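Local coordinates for protein glycosyl hydrolase, BNR repeat (Ralstonia eutropha, PDB 3B7F) that is probably a hydrolase, likely acting on glycosidic bonds, and is built as a seven-bladed beta-propeller with BNR repeats, at residues S16-G21 with A350-G355; P22-V27 with F35-P40; M179-V184 with H235-H240; P282-Q287 with M346-H351; W294-D299 with P313-T318. All coordinates share one frame; numbering follows the deposited sequence.

The five contacts of this seven-bladed beta-propeller lie within blades, between blades or at the surface. Contacts 2 and 5 lie within single blades, where neighbouring antiparallel strands exchange backbone hydrogen bonds. Contacts 3 and 4 lie between blades and bring the first strands of successive blades side by side, almost parallel. Contact 4 meets mainly through apolar side chains, whereas contact 3 adds a serine-to-backbone bond and a histidine ring. At the surface, contact 1 joins the N-terminal tail to a loop by hydrogen bonds and a water. Contacts 4 and 5 are buried; contacts 2 and 3 are partly so. Contacts 1 and 4 share Ala-350 and His-351; contacts 4 and 5 share one blade.

Contact 1: residues S16-G21 with A350-G355; sequences SAPESG and AHAPVG
His-351 donates from NE2 to Gly-21 O over a short 2.5 Å. The contact lies at the surface of the seven-bladed beta-propeller. Here the N-terminal tail crosses a loop of an adjacent blade before it enters strand 24-29. The bond to Gly-21 O is nearly straight, at 166°, and the oxygen lies close to the imidazole plane. Gly-21 has phi 86°, and with its psi a beta carbon there would run into Ser-20 O. Glu-19 O and Ser-20 CA sit over one face of the ring, the oxygen 3.5 Å above the plane of His-351. Glu-19 N donates to Ala-350 O at 2.8 Å, coming from above the carbonyl plane. The carboxylate carbon CD of Glu-19 rests 3.7 Å from Ala-350 CB. Pro-18 CB presses on Ala-352 CB at 3.5 Å, a tight carbon contact.

One water joins this first shell together. It donates to Glu-19 OE1 at 2.6 Å and accepts from Ala-350 N. Further out, Arg-288 gives Ala-350 O a second donor and also bonds His-351 O. Both ring nitrogens of His-351 are held, which fixes the ring's rotation: the water bonds ND1 at 2.9 Å.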
# COMPACT_ATOMS: atom_id res chain seq x y z
N SER A 16 -12.37 -6.02 18.16
CA SER A 16 -12.19 -4.58 17.78
C SER A 16 -13.42 -3.69 18.03
O SER A 16 -14.47 -3.84 17.38
CB SER A 16 -11.78 -4.45 16.29
OG SER A 16 -10.40 -4.14 16.12
N ALA A 17 -13.28 -2.77 19.00
CA ALA A 17 -14.28 -1.75 19.27
C ALA A 17 -13.99 -0.67 18.21
O ALA A 17 -12.81 -0.46 17.89
CB ALA A 17 -14.16 -1.19 20.68
N PRO A 18 -15.04 -0.02 17.64
CA PRO A 18 -14.72 1.00 16.63
C PRO A 18 -14.01 2.22 17.23
O PRO A 18 -14.28 2.59 18.39
CB PRO A 18 -16.09 1.40 16.07
CG PRO A 18 -17.05 0.34 16.55
CD PRO A 18 -16.50 -0.16 17.83
N GLU A 19 -13.08 2.79 16.46
CA GLU A 19 -12.36 3.99 16.88
C GLU A 19 -13.30 5.15 16.77
O GLU A 19 -14.35 5.06 16.15
CB GLU A 19 -11.10 4.24 16.07
CG GLU A 19 -10.02 3.21 16.34
CD GLU A 19 -8.74 3.46 15.55
OE1 GLU A 19 -8.71 4.39 14.71
OE2 GLU A 19 -7.75 2.73 15.76
N SER A 20 -12.92 6.25 17.39
CA SER A 20 -13.77 7.40 17.49
C SER A 20 -12.96 8.69 17.46
O SER A 20 -11.74 8.68 17.66
CB SER A 20 -14.53 7.28 18.80
OG SER A 20 -15.48 8.30 18.92
N GLY A 21 -13.65 9.79 17.19
CA GLY A 21 -13.00 11.09 17.15
C GLY A 21 -12.36 11.48 15.81
O GLY A 21 -12.68 10.91 14.77
N ALA A 350 -10.96 3.28 11.04
CA ALA A 350 -11.54 2.22 11.87
C ALA A 350 -12.75 2.73 12.64
O ALA A 350 -13.10 2.18 13.68
CB ALA A 350 -10.47 1.63 12.82
N HIS A 351 -13.40 3.79 12.15
CA HIS A 351 -14.61 4.32 12.77
C HIS A 351 -15.79 3.44 12.41
O HIS A 351 -15.64 2.51 11.62
CB HIS A 351 -14.87 5.77 12.34
CG HIS A 351 -14.00 6.76 13.04
ND1 HIS A 351 -12.66 6.55 13.28
CD2 HIS A 351 -14.27 8.01 13.50
CE1 HIS A 351 -12.16 7.60 13.90
NE2 HIS A 351 -13.11 8.51 14.03
N ALA A 352 -16.93 3.73 13.01
CA ALA A 352 -18.19 3.04 12.73
C ALA A 352 -19.19 4.11 12.28
O ALA A 352 -19.55 4.97 13.07
CB ALA A 352 -18.70 2.32 13.97
N PRO A 353 -19.57 4.11 10.98
CA PRO A 353 -19.16 3.28 9.87
C PRO A 353 -17.75 3.62 9.41
O PRO A 353 -17.27 4.71 9.65
CB PRO A 353 -20.15 3.61 8.77
CG PRO A 353 -20.85 4.75 9.15
CD PRO A 353 -20.56 5.11 10.56
N VAL A 354 -17.11 2.67 8.76
CA VAL A 354 -15.78 2.85 8.25
C VAL A 354 -15.80 3.87 7.11
O VAL A 354 -16.67 3.85 6.25
CB VAL A 354 -15.18 1.50 7.78
CG1 VAL A 354 -13.99 1.74 6.87
CG2 VAL A 354 -14.80 0.70 8.99
N GLY A 355 -14.86 4.80 7.19
CA GLY A 355 -14.63 5.82 6.21
C GLY A 355 -13.54 5.34 5.28
O GLY A 355 -12.68 4.55 5.69
O HOH W 1 -10.09 5.40 12.78

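Contact 2: residues P22-V27 with F35-P40; sequences PVMLLV and FLASDP
Val-23 and Ser-38 meet at the open end of a beta hairpin; Leu-26 and Phe-35 pair further in, toward the turn. The strands 24-27 and 35-38 run antiparallel, at 171°.

Hydrogen bonds come first. Leu-25 and Leu-36 form a hydrogen-bonded pair, with N to O distances of 2.8 Å for Leu-25 N to Leu-36 O and 2.9 Å for Leu-36 N to Leu-25 O. Ser-38 N also donates to Val-23 O. The return bond goes to a side chain: Val-23 N donates to Ser-38 OG at 2.9 Å, almost straight at 174°. Ser-38 chi1 is 80°, which sets OG between its own backbone N and carbonyl carbon. OG then donates to Asp-39 O at 2.7 Å.

Apolar contacts follow. Leu-26 CD2 comes up to the edge of the Phe-35 ring, 3.7 Å from its CD1. On the same face, the selenomethionine Met-24 brings CE within 4.2 Å of Ala-37 CB. On the other face Leu-25 CB lies 4.1 Å from Leu-36 CB, and both side chains also touch Ile-365 of the adjacent blade.

Strand 385-391 pairs with the other edge of 24-29, so N- and C-terminal strands share this blade, the propeller's Velcro closure. The serine hydroxyl both accepts and donates, extending the ladder past the last regular pair and linking Val-23 N to the carbonyl of Asp-39, just past the strand.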
# COMPACT_ATOMS: atom_id res chain seq x y z
N PRO A 22 -11.45 12.48 15.84
CA PRO A 22 -10.83 12.98 14.64
C PRO A 22 -10.00 11.96 13.90
O PRO A 22 -9.37 11.11 14.53
CB PRO A 22 -9.87 14.07 15.17
CG PRO A 22 -10.49 14.54 16.40
CD PRO A 22 -10.96 13.23 17.02
N VAL A 23 -10.04 12.03 12.58
CA VAL A 23 -9.23 11.22 11.69
C VAL A 23 -8.17 12.14 11.06
O VAL A 23 -8.40 13.34 10.83
CB VAL A 23 -10.10 10.53 10.60
CG1 VAL A 23 -9.25 9.85 9.54
CG2 VAL A 23 -11.02 9.52 11.24
N MSE A 24 -7.01 11.56 10.78
CA MSE A 24 -5.94 12.23 10.11
C MSE A 24 -5.60 11.43 8.89
O MSE A 24 -5.65 10.22 8.93
CB MSE A 24 -4.74 12.34 11.03
CG MSE A 24 -3.54 13.07 10.39
SE MSE A 24 -2.21 13.66 11.69
CE MSE A 24 -3.31 15.10 12.47
N LEU A 25 -5.28 12.12 7.79
CA LEU A 25 -4.83 11.47 6.55
C LEU A 25 -3.45 12.04 6.30
O LEU A 25 -3.27 13.22 6.40
CB LEU A 25 -5.75 11.75 5.36
CG LEU A 25 -7.23 11.36 5.49
CD1 LEU A 25 -7.94 11.83 4.24
CD2 LEU A 25 -7.43 9.83 5.72
N LEU A 26 -2.49 11.17 6.00
CA LEU A 26 -1.09 11.49 5.78
C LEU A 26 -0.90 11.33 4.29
O LEU A 26 -0.97 10.20 3.80
CB LEU A 26 -0.20 10.50 6.54
CG LEU A 26 -0.60 10.13 7.97
CD1 LEU A 26 0.45 9.11 8.55
CD2 LEU A 26 -0.75 11.36 8.85
N VAL A 27 -0.66 12.45 3.58
CA VAL A 27 -0.66 12.50 2.15
C VAL A 27 0.73 12.75 1.58
O VAL A 27 1.29 13.83 1.77
CB VAL A 27 -1.61 13.63 1.64
CG1 VAL A 27 -1.70 13.60 0.11
CG2 VAL A 27 -3.00 13.54 2.28
N PHE A 35 -1.17 17.01 5.25
CA PHE A 35 -1.87 16.34 6.33
C PHE A 35 -3.25 16.88 6.42
O PHE A 35 -3.43 18.11 6.39
CB PHE A 35 -1.13 16.57 7.63
CG PHE A 35 0.25 16.03 7.62
CD1 PHE A 35 0.49 14.72 7.98
CD2 PHE A 35 1.32 16.81 7.20
CE1 PHE A 35 1.77 14.19 7.93
CE2 PHE A 35 2.60 16.29 7.16
CZ PHE A 35 2.82 14.98 7.54
N LEU A 36 -4.23 15.98 6.50
CA LEU A 36 -5.64 16.38 6.60
C LEU A 36 -6.17 15.93 7.95
O LEU A 36 -5.92 14.82 8.33
CB LEU A 36 -6.48 15.82 5.45
CG LEU A 36 -6.46 16.59 4.15
CD1 LEU A 36 -6.79 15.69 2.96
CD2 LEU A 36 -7.41 17.84 4.23
N ALA A 37 -6.87 16.81 8.67
CA ALA A 37 -7.41 16.46 9.99
C ALA A 37 -8.91 16.76 10.04
O ALA A 37 -9.34 17.84 9.65
CB ALA A 37 -6.65 17.20 11.10
N SER A 38 -9.71 15.80 10.51
CA SER A 38 -11.15 15.99 10.61
C SER A 38 -11.62 16.38 12.00
O SER A 38 -10.87 16.30 12.97
CB SER A 38 -11.90 14.73 10.23
OG SER A 38 -11.95 13.77 11.29
N ASP A 39 -12.87 16.84 12.04
CA ASP A 39 -13.62 17.02 13.28
C ASP A 39 -14.07 15.58 13.69
O ASP A 39 -13.92 14.63 12.90
CB ASP A 39 -14.79 18.02 13.11
CG ASP A 39 -15.80 17.61 12.06
OD1 ASP A 39 -15.63 16.61 11.33
OD2 ASP A 39 -16.79 18.35 11.92
N PRO A 40 -14.61 15.40 14.91
CA PRO A 40 -15.01 14.04 15.30
C PRO A 40 -16.07 13.37 14.40
O PRO A 40 -16.06 12.15 14.24
CB PRO A 40 -15.56 14.24 16.71
CG PRO A 40 -14.98 15.55 17.16
CD PRO A 40 -14.89 16.39 15.97

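Contact 3: residues M179-V184 with H235-H240; sequences MHSILV and HCVVQH. With EDO (1,2-ethanediol), chain K.
Ser-181 CA and Val-237 CA stand 5.3 Å apart, where strands 179-184 and 235-239 run side by side, 4° from parallel. Val-237 N donates to Ser-181 OG at 2.9 Å. The same hydroxyl shares a 2.7 Å bond with His-180 ND1, in which either atom could be the donor, so OG is held from both strands. It lies at the edge of the imidazole. From a CG set between the backbone N and carbonyl carbon (chi1 59°), that ring turns one face to His-235 O, 3.3 Å above the plane of His-180 and offset toward the rim. Its NE2 bonds Ser-197 OG of the next strand in the sheet.

These are the first strands of two successive propeller blades. No strand ladder spans the seam; side chains and one serine-to-backbone bond do. His-235 and Cys-236 form a classic beta bulge opposite Gln-250. Further along, Leu-183 CD2 packs against Val-237 CG1 at 4.2 Å, and its CD1 approaches Val-237 O.

At the end of the seam a 1,2-ethanediol, probably from the crystallisation liquor, accepts from Val-184 N at its O2, 2.8 Å away. A water bonds its O1 and donates to Val-184 O and to Gln-239 OE1. Gln-239 NE2 bonds Pro-244 O.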
# COMPACT_ATOMS: atom_id res chain seq x y z
N MSE A 179 9.61 -3.09 -4.17
CA MSE A 179 9.20 -3.97 -3.13
C MSE A 179 8.06 -3.24 -2.42
O MSE A 179 8.19 -2.06 -2.08
CB MSE A 179 10.39 -4.19 -2.19
CG MSE A 179 10.14 -4.77 -0.81
SE MSE A 179 10.27 -6.63 -0.60
CE MSE A 179 12.07 -7.00 -1.19
N HIS A 180 6.96 -3.93 -2.18
CA HIS A 180 5.82 -3.31 -1.54
C HIS A 180 5.09 -4.34 -0.71
O HIS A 180 5.58 -5.45 -0.54
CB HIS A 180 4.94 -2.66 -2.62
CG HIS A 180 4.44 -3.62 -3.66
ND1 HIS A 180 3.39 -4.49 -3.42
CD2 HIS A 180 4.80 -3.81 -4.95
CE1 HIS A 180 3.17 -5.21 -4.51
NE2 HIS A 180 4.00 -4.81 -5.46
N SER A 181 3.93 -3.95 -0.17
CA SER A 181 3.05 -4.84 0.55
C SER A 181 3.75 -5.75 1.57
O SER A 181 3.55 -6.96 1.56
CB SER A 181 2.26 -5.67 -0.47
OG SER A 181 1.59 -4.83 -1.37
N ILE A 182 4.57 -5.13 2.42
CA ILE A 182 5.28 -5.81 3.48
C ILE A 182 4.27 -5.94 4.63
O ILE A 182 3.77 -4.96 5.19
CB ILE A 182 6.57 -5.10 3.91
CG1 ILE A 182 7.54 -4.99 2.73
CG2 ILE A 182 7.27 -5.87 5.05
CD1 ILE A 182 8.70 -4.01 2.97
N LEU A 183 3.97 -7.19 4.95
CA LEU A 183 2.96 -7.55 5.92
C LEU A 183 3.59 -8.38 7.04
O LEU A 183 4.24 -9.36 6.76
CB LEU A 183 1.92 -8.39 5.19
CG LEU A 183 0.83 -7.81 4.26
CD1 LEU A 183 1.17 -6.49 3.62
CD2 LEU A 183 0.36 -8.90 3.26
N VAL A 184 3.39 -7.96 8.30
CA VAL A 184 3.84 -8.68 9.49
C VAL A 184 2.60 -9.29 10.15
O VAL A 184 1.71 -8.55 10.55
CB VAL A 184 4.55 -7.74 10.48
CG1 VAL A 184 4.99 -8.51 11.79
CG2 VAL A 184 5.71 -7.01 9.78
N HIS A 235 0.07 -5.57 -7.21
CA HIS A 235 0.13 -4.13 -6.98
C HIS A 235 -0.01 -3.77 -5.49
O HIS A 235 0.71 -2.94 -4.99
CB HIS A 235 -0.92 -3.38 -7.80
CG HIS A 235 -0.67 -3.41 -9.28
ND1 HIS A 235 -1.64 -3.09 -10.20
CD2 HIS A 235 0.43 -3.77 -9.99
CE1 HIS A 235 -1.14 -3.22 -11.42
NE2 HIS A 235 0.11 -3.62 -11.32
N CYS A 236 -0.96 -4.39 -4.82
CA CYS A 236 -1.21 -4.10 -3.43
C CYS A 236 -1.75 -5.36 -2.80
O CYS A 236 -2.67 -5.94 -3.35
CB CYS A 236 -2.23 -2.97 -3.34
SG CYS A 236 -2.41 -2.31 -1.67
N VAL A 237 -1.12 -5.81 -1.71
CA VAL A 237 -1.53 -7.00 -0.97
C VAL A 237 -1.87 -6.55 0.47
O VAL A 237 -1.17 -5.69 1.02
CB VAL A 237 -0.45 -8.15 -0.98
CG1 VAL A 237 -1.08 -9.50 -0.63
CG2 VAL A 237 0.27 -8.28 -2.31
N VAL A 238 -2.92 -7.13 1.06
CA VAL A 238 -3.34 -6.86 2.45
C VAL A 238 -3.65 -8.20 3.17
O VAL A 238 -4.07 -9.17 2.56
CB VAL A 238 -4.56 -5.87 2.53
CG1 VAL A 238 -4.19 -4.46 1.99
CG2 VAL A 238 -5.75 -6.38 1.77
N GLN A 239 -3.37 -8.26 4.47
CA GLN A 239 -3.68 -9.39 5.32
C GLN A 239 -4.71 -8.84 6.27
O GLN A 239 -4.46 -7.79 6.88
CB GLN A 239 -2.44 -9.85 6.07
CG GLN A 239 -2.68 -11.01 7.06
CD GLN A 239 -1.41 -11.50 7.72
OE1 GLN A 239 -0.46 -10.74 7.90
NE2 GLN A 239 -1.40 -12.78 8.10
N HIS A 240 -5.84 -9.52 6.43
CA HIS A 240 -6.91 -8.98 7.26
C HIS A 240 -6.55 -9.06 8.75
O HIS A 240 -6.12 -10.09 9.19
CB HIS A 240 -8.24 -9.67 7.00
CG HIS A 240 -9.40 -8.85 7.46
ND1 HIS A 240 -9.93 -8.94 8.72
CD2 HIS A 240 -10.03 -7.83 6.85
CE1 HIS A 240 -10.89 -8.04 8.85
NE2 HIS A 240 -10.97 -7.36 7.73
C1 EDO K . -0.38 -4.80 8.04
O1 EDO K . -0.77 -5.98 7.29
C2 EDO K . 1.15 -4.67 8.14
O2 EDO K . 1.75 -5.79 8.84
O HOH W 2 -0.60 -8.23 8.70

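Contact 4: residues P282-Q287 with M346-H351; sequences PIVVHQ and MTADAH
Val-284 fits between Met-346 and Ala-348 with one methyl on each. CG2 turns to the Met-346 side, 3.7 Å from Met-346 CB. CG1 presses into Ala-348 CB at 3.4 Å, tighter than usual. With chi1 at 168°, CG1 is anti to the backbone N of Val-284. Ala-348 meets this branch with its CB.

The next bump is Pro-282. The selenomethionine Met-346 crosses it at about a right angle and bends at chi3, -62°, which brings CE up to the CB-CG edge of Pro-282. CE lies 3.5 Å from Pro-282 CG, again a tight fit. The third meeting is looser: Gln-287 CG rests 3.8 Å from Ala-350 CB.

Beyond the strands a water links the two segments. It accepts from Gln-287 N at 2.8 Å and donates to Asp-349 O at 2.8 Å, with a weak bond to Val-285 O. Asp-349 OD1 accepts from His-351 N at 2.9 Å, met from above the carboxylate plane, which makes an Asx turn. Its OD2 has further partners in Tyr-357 and Arg-42.

The two strands are the first strands of successive propeller blades, 5° from parallel. On the far side of 282-285, Ile-283 and Val-285 pack on strand 234-239, the first strand of the preceding blade. Thr-347 turns the other way and bonds Ser-390 N of strand 385-391.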
# COMPACT_ATOMS: atom_id res chain seq x y z
N PRO A 282 -4.71 0.02 -5.99
CA PRO A 282 -4.87 -0.23 -4.54
C PRO A 282 -5.95 -1.27 -4.13
O PRO A 282 -6.86 -1.58 -4.92
CB PRO A 282 -5.37 1.13 -4.04
CG PRO A 282 -6.21 1.63 -5.19
CD PRO A 282 -5.55 1.15 -6.44
N ILE A 283 -5.81 -1.81 -2.93
CA ILE A 283 -6.85 -2.66 -2.32
C ILE A 283 -6.88 -2.31 -0.82
O ILE A 283 -5.84 -2.11 -0.21
CB ILE A 283 -6.66 -4.18 -2.61
CG1 ILE A 283 -7.95 -4.96 -2.30
CG2 ILE A 283 -5.45 -4.77 -1.84
CD1 ILE A 283 -8.08 -6.32 -3.03
N VAL A 284 -8.07 -2.22 -0.23
CA VAL A 284 -8.24 -1.85 1.18
C VAL A 284 -9.28 -2.76 1.80
O VAL A 284 -10.28 -3.04 1.16
CB VAL A 284 -8.67 -0.33 1.33
CG1 VAL A 284 -9.13 -0.02 2.76
CG2 VAL A 284 -7.54 0.58 0.91
N VAL A 285 -9.06 -3.20 3.03
CA VAL A 285 -10.01 -4.09 3.74
C VAL A 285 -10.65 -3.37 4.91
O VAL A 285 -10.04 -2.51 5.51
CB VAL A 285 -9.32 -5.37 4.25
CG1 VAL A 285 -8.53 -5.97 3.18
CG2 VAL A 285 -8.41 -5.10 5.49
N HIS A 286 -11.90 -3.69 5.21
CA HIS A 286 -12.62 -3.16 6.36
C HIS A 286 -11.92 -3.75 7.60
O HIS A 286 -11.71 -4.94 7.67
CB HIS A 286 -14.08 -3.58 6.26
CG HIS A 286 -14.99 -3.01 7.31
ND1 HIS A 286 -14.89 -3.33 8.65
CD2 HIS A 286 -16.07 -2.20 7.20
CE1 HIS A 286 -15.85 -2.72 9.32
NE2 HIS A 286 -16.59 -2.05 8.46
N GLN A 287 -11.52 -2.91 8.55
CA GLN A 287 -10.82 -3.34 9.78
C GLN A 287 -11.41 -4.54 10.55
O GLN A 287 -10.67 -5.40 11.01
CB GLN A 287 -10.73 -2.19 10.77
CG GLN A 287 -9.49 -1.37 10.64
CD GLN A 287 -8.28 -2.07 11.19
OE1 GLN A 287 -8.34 -2.67 12.26
NE2 GLN A 287 -7.18 -2.01 10.45
N MSE A 346 -5.14 4.68 -1.56
CA MSE A 346 -6.44 4.44 -0.90
C MSE A 346 -6.16 4.00 0.52
O MSE A 346 -5.20 3.28 0.75
CB MSE A 346 -7.31 3.34 -1.48
CG MSE A 346 -8.01 3.67 -2.72
SE MSE A 346 -9.66 2.65 -2.91
CE MSE A 346 -8.81 1.00 -2.95
N THR A 347 -7.03 4.40 1.45
CA THR A 347 -6.94 4.01 2.84
C THR A 347 -8.33 4.05 3.45
O THR A 347 -9.28 4.59 2.86
CB THR A 347 -5.99 4.93 3.63
OG1 THR A 347 -5.68 4.36 4.91
CG2 THR A 347 -6.59 6.33 3.81
N ALA A 348 -8.44 3.46 4.63
CA ALA A 348 -9.69 3.43 5.34
C ALA A 348 -9.42 3.67 6.81
O ALA A 348 -8.32 3.42 7.28
CB ALA A 348 -10.43 2.07 5.08
N ASP A 349 -10.38 4.26 7.52
CA ASP A 349 -10.27 4.46 8.97
C ASP A 349 -10.93 3.25 9.70
O ASP A 349 -11.37 2.30 9.04
CB ASP A 349 -10.83 5.82 9.39
CG ASP A 349 -12.33 5.96 9.20
OD1 ASP A 349 -13.09 5.01 9.49
OD2 ASP A 349 -12.76 7.06 8.78
N ALA A 350 -10.96 3.28 11.04
CA ALA A 350 -11.54 2.22 11.87
C ALA A 350 -12.75 2.73 12.64
O ALA A 350 -13.10 2.18 13.68
CB ALA A 350 -10.47 1.63 12.82
N HIS A 351 -13.40 3.79 12.15
CA HIS A 351 -14.61 4.32 12.77
C HIS A 351 -15.79 3.44 12.41
O HIS A 351 -15.64 2.51 11.62
CB HIS A 351 -14.87 5.77 12.34
CG HIS A 351 -14.00 6.76 13.04
ND1 HIS A 351 -12.66 6.55 13.28
CD2 HIS A 351 -14.27 8.01 13.50
CE1 HIS A 351 -12.16 7.60 13.90
NE2 HIS A 351 -13.11 8.51 14.03
O HOH W 3 -11.14 -0.24 7.78

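Contact 5: residues W294-D299 with P313-T318; sequences WVFPMD and PAVYVT
Trp-294 and Val-317 lie side by side, pointing the same way, with Val-317 CG2 over one face of the indole. That methyl is 3.4 Å from Trp-294 NE1. The two residues form a non-hydrogen-bonded pair between antiparallel strands of a propeller blade.

Backbone bonds hold the next pair. Val-295 N donates to Tyr-316 O and Tyr-316 N to Val-295 O, each at 3.0 Å between those atoms. The two donors approach differently: the first lies nearly in line with the C=O, the second well above the carbonyl plane. The strand axes are strongly twisted, at 147°.

Apolar packing surrounds the pair. Val-315 CG1 comes to the edge of the indole, 3.6 Å from Trp-294 CD1. Phe-296 CG, anti to its backbone N (chi1 -169°), carries the ring toward Ala-314 and Val-315, and Val-315 CG2 meets the ring's edge. On the face of Val-295 and Tyr-316, the Tyr-316 ring atom CD1 is met by Pro-297 CG at 3.7 Å, the side chains crossing at about a right angle.

Two polar contacts remain. Ala-314 O sits over one face of Phe-296, 3.4 Å above its plane. A water donates to Ala-314 O at 2.7 Å and to Pro-297 O, bridging the two carbonyls.

Strands 282-285 and 326-328 flank the pair in the sheet. Phe-296 meets Phe-358 of the next blade, while Trp-294 NE1 bonds Glu-371 O.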
# COMPACT_ATOMS: atom_id res chain seq x y z
N TRP A 294 -12.42 -2.82 -0.79
CA TRP A 294 -12.59 -1.75 -1.78
C TRP A 294 -11.44 -1.76 -2.77
O TRP A 294 -10.31 -1.98 -2.36
CB TRP A 294 -12.59 -0.36 -1.11
CG TRP A 294 -13.75 -0.11 -0.25
CD1 TRP A 294 -14.94 0.38 -0.64
CD2 TRP A 294 -13.86 -0.37 1.16
NE1 TRP A 294 -15.78 0.48 0.42
CE2 TRP A 294 -15.16 0.00 1.54
CE3 TRP A 294 -12.98 -0.87 2.13
CZ2 TRP A 294 -15.61 -0.09 2.86
CZ3 TRP A 294 -13.42 -0.96 3.45
CH2 TRP A 294 -14.72 -0.56 3.80
N VAL A 295 -11.75 -1.52 -4.06
CA VAL A 295 -10.77 -1.38 -5.13
C VAL A 295 -11.09 -0.09 -5.95
O VAL A 295 -12.12 0.51 -5.77
CB VAL A 295 -10.68 -2.65 -6.07
CG1 VAL A 295 -10.15 -3.86 -5.27
CG2 VAL A 295 -12.05 -2.97 -6.80
N PHE A 296 -10.14 0.34 -6.79
CA PHE A 296 -10.33 1.49 -7.68
C PHE A 296 -9.92 1.04 -9.12
O PHE A 296 -8.76 1.19 -9.51
CB PHE A 296 -9.53 2.71 -7.27
CG PHE A 296 -9.95 3.95 -8.05
CD1 PHE A 296 -9.38 4.26 -9.29
CD2 PHE A 296 -10.98 4.78 -7.55
CE1 PHE A 296 -9.81 5.40 -10.00
CE2 PHE A 296 -11.40 5.89 -8.25
CZ PHE A 296 -10.82 6.21 -9.47
N PRO A 297 -10.89 0.51 -9.88
CA PRO A 297 -10.57 0.00 -11.19
C PRO A 297 -10.09 0.99 -12.24
O PRO A 297 -10.57 2.12 -12.32
CB PRO A 297 -11.90 -0.64 -11.64
CG PRO A 297 -12.63 -0.90 -10.36
CD PRO A 297 -12.30 0.26 -9.55
N MSE A 298 -9.15 0.51 -13.05
CA MSE A 298 -8.54 1.23 -14.16
C MSE A 298 -8.47 0.27 -15.34
O MSE A 298 -8.69 -0.92 -15.18
CB MSE A 298 -7.18 1.73 -13.73
CG MSE A 298 -7.31 2.90 -12.69
SE MSE A 298 -5.64 3.71 -12.31
CE MSE A 298 -5.46 4.65 -13.98
N ASP A 299 -8.18 0.81 -16.52
CA ASP A 299 -8.12 0.08 -17.78
C ASP A 299 -6.76 -0.61 -17.96
O ASP A 299 -5.76 0.04 -18.20
CB ASP A 299 -8.39 1.08 -18.90
CG ASP A 299 -8.56 0.44 -20.27
OD1 ASP A 299 -8.18 -0.72 -20.47
OD2 ASP A 299 -9.10 1.14 -21.16
N PRO A 313 -14.98 7.67 -13.11
CA PRO A 313 -14.34 7.12 -11.90
C PRO A 313 -15.29 6.50 -10.90
O PRO A 313 -16.42 6.97 -10.71
CB PRO A 313 -13.64 8.33 -11.30
CG PRO A 313 -14.40 9.51 -11.80
CD PRO A 313 -14.86 9.14 -13.16
N ALA A 314 -14.83 5.43 -10.26
CA ALA A 314 -15.61 4.75 -9.26
C ALA A 314 -14.72 3.85 -8.44
O ALA A 314 -13.73 3.31 -8.92
CB ALA A 314 -16.79 3.92 -9.92
N VAL A 315 -15.11 3.70 -7.19
CA VAL A 315 -14.56 2.72 -6.28
C VAL A 315 -15.55 1.56 -6.40
O VAL A 315 -16.74 1.78 -6.67
CB VAL A 315 -14.53 3.27 -4.81
CG1 VAL A 315 -14.41 2.16 -3.78
CG2 VAL A 315 -13.46 4.32 -4.64
N TYR A 316 -15.09 0.32 -6.23
CA TYR A 316 -16.01 -0.82 -6.17
C TYR A 316 -15.83 -1.44 -4.82
O TYR A 316 -14.70 -1.58 -4.36
CB TYR A 316 -15.82 -1.86 -7.30
CG TYR A 316 -16.59 -1.51 -8.55
CD1 TYR A 316 -16.19 -0.44 -9.35
CD2 TYR A 316 -17.75 -2.20 -8.91
CE1 TYR A 316 -16.88 -0.08 -10.46
CE2 TYR A 316 -18.44 -1.85 -10.03
CZ TYR A 316 -17.99 -0.79 -10.81
OH TYR A 316 -18.67 -0.42 -11.95
N VAL A 317 -16.95 -1.79 -4.18
CA VAL A 317 -16.94 -2.49 -2.91
C VAL A 317 -17.49 -3.91 -3.08
O VAL A 317 -18.28 -4.17 -4.00
CB VAL A 317 -17.81 -1.74 -1.85
CG1 VAL A 317 -19.29 -1.85 -2.21
CG2 VAL A 317 -17.57 -2.28 -0.42
N THR A 318 -17.01 -4.82 -2.23
CA THR A 318 -17.60 -6.15 -2.05
C THR A 318 -17.84 -6.27 -0.53
O THR A 318 -17.04 -5.80 0.23
CB THR A 318 -16.75 -7.34 -2.57
OG1 THR A 318 -17.50 -8.56 -2.38
CG2 THR A 318 -15.36 -7.45 -1.88
O HOH W 4 -12.71 3.29 -11.41